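Local coordinates for betainyl-CoA thiolase (Pseudomonas putida, PDB 2HLJ) that probably hydrolyses acyl-CoA thioesters, with betainyl-CoA a likely substrate, as a member of the 4HBT hot-dog-fold thioesterase family, at the interface of chains A and B. Numbering follows the deposited sequence. Chains: chain A/B, Hypothetical protein.

The interface of chains A and B. Residues chain A 150-152; chain B 150-152.
The flat peptide groups joining A:Arg151 to A:Thr152 and B:Arg151 to B:Thr152 point their carbonyls at each other across the two-fold axis, their planes turned about 58° apart. The oxygens meet tip to tip, A:Arg151 O lying 3.7 Å from B:Arg151 O, and no direct polar bond joins the chains here. Water 2 lies close to the A peptide plane at its oxygen edge, water 1 stands off one face and the threonine methyls lie toward the other; in the B peptide the waters exchange roles. Water 2 sits 2.7 Å from A:Arg151 O, and water 1 keeps the same distance from B:Arg151 O. Each water also reaches the opposite oxygen less closely, water 1 being 3.2 Å from A:Arg151 O. Two acceptors that would otherwise probably repel are thus linked by a pair of water bridges.

Apolar contact comes from A:Thr152 and B:Thr152, which hide 44 Å² each, far more than their neighbours. Their methyls meet nearly end-on, the angle from CB through CG2 of A:Thr152 to CG2 of B:Thr152 being about 161°. With OG1 placed between the backbone N and the carbonyl carbon (chi1 58°), CG2 is anti to the carbonyl carbon and directed at the partner. A:Gly150, at a positive phi, brings its carbonyl O to 3.9 Å from B:Thr152 CG2, so the glycine oxygens flank the methyl pair. All six residues are in loops, forming a small symmetric patch of a larger interface. Hot-dog thioesterases commonly pair, so this dimer is plausibly biological, although a patch this small does not establish it. At the patch centre, A:Thr152 CG2 and B:Thr152 CG2 are 3.5 Å apart, a snug methyl-to-methyl contact.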
ATOM      1  N   GLY A 150       7.183  12.710   1.526  1.00 24.04           N
ATOM      2  CA  GLY A 150       6.252  13.763   1.889  1.00 22.29           C
ATOM      3  C   GLY A 150       5.184  13.971   0.836  1.00 21.12           C
ATOM      4  O   GLY A 150       4.659  15.068   0.691  1.00 18.70           O
ATOM      5  N   ARG A 151       4.819  12.911   0.112  1.00 21.32           N
ATOM      6  CA  ARG A 151       3.888  13.067  -1.005  1.00 21.07           C
ATOM      7  C   ARG A 151       2.422  13.139  -0.554  1.00 23.06           C
ATOM      8  O   ARG A 151       2.023  12.496   0.422  1.00 24.82           O
ATOM      9  CB  ARG A 151       4.082  11.917  -2.017  1.00 22.45           C
ATOM     10  CG  ARG A 151       5.439  11.930  -2.700  1.00 26.19           C
ATOM     11  CD  ARG A 151       5.576  13.220  -3.438  1.00 33.56           C
ATOM     12  NE  ARG A 151       6.775  13.340  -4.244  1.00 41.27           N
ATOM     13  CZ  ARG A 151       6.801  13.406  -5.574  1.00 35.52           C
ATOM     14  NH1 ARG A 151       5.684  13.317  -6.295  1.00 24.18           N
ATOM     15  NH2 ARG A 151       7.972  13.542  -6.181  1.00 40.90           N
ATOM     16  N   THR A 152       1.634  13.929  -1.286  1.00 20.13           N
ATOM     17  CA  THR A 152       0.196  14.042  -1.057  1.00 22.86           C
ATOM     18  C   THR A 152      -0.537  13.985  -2.396  1.00 24.52           C
ATOM     19  O   THR A 152       0.008  14.317  -3.444  1.00 23.90           O
ATOM     20  CB  THR A 152      -0.208  15.359  -0.310  1.00 24.89           C
ATOM     21  OG1 THR A 152       0.239  16.502  -1.048  1.00 25.84           O
ATOM     22  CG2 THR A 152       0.372  15.413   1.102  1.00 25.86           C
TER
ATOM     23  N   GLY B 150      -4.758  13.607   2.770  1.00 24.04           N
ATOM     24  CA  GLY B 150      -3.645  14.538   2.731  1.00 22.29           C
ATOM     25  C   GLY B 150      -2.587  14.209   3.764  1.00 21.12           C
ATOM     26  O   GLY B 150      -1.879  15.092   4.232  1.00 18.70           O
ATOM     27  N   ARG B 151      -2.438  12.928   4.106  1.00 21.32           N
ATOM     28  CA  ARG B 151      -1.528  12.555   5.187  1.00 21.07           C
ATOM     29  C   ARG B 151      -0.059  12.504   4.740  1.00 23.06           C
ATOM     30  O   ARG B 151       0.247  12.141   3.600  1.00 24.82           O
ATOM     31  CB  ARG B 151      -1.952  11.198   5.790  1.00 22.45           C
ATOM     32  CG  ARG B 151      -3.304  11.237   6.481  1.00 26.19           C
ATOM     33  CD  ARG B 151      -3.231  12.231   7.592  1.00 33.56           C
ATOM     34  NE  ARG B 151      -4.412  12.301   8.430  1.00 41.27           N
ATOM     35  CZ  ARG B 151      -4.465  11.948   9.713  1.00 35.52           C
ATOM     36  NH1 ARG B 151      -3.403  11.439  10.337  1.00 24.18           N
ATOM     37  NH2 ARG B 151      -5.610  12.093  10.366  1.00 40.90           N
ATOM     38  N   THR B 152       0.835  12.868   5.660  1.00 20.13           N
ATOM     39  CA  THR B 152       2.277  12.790   5.437  1.00 22.86           C
ATOM     40  C   THR B 152       2.949  12.185   6.668  1.00 24.52           C
ATOM     41  O   THR B 152       2.440  12.260   7.782  1.00 23.90           O
ATOM     42  CB  THR B 152       2.930  14.182   5.132  1.00 24.89           C
ATOM     43  OG1 THR B 152       2.673  15.093   6.206  1.00 25.84           O
ATOM     44  CG2 THR B 152       2.410  14.781   3.826  1.00 25.86           C
TER
HETATM   45  O   HOH W   1      -0.911  11.371   1.251  1.00 24.03           O
HETATM   46  O   HOH W   2       2.957  10.832   2.374  1.00 24.03           O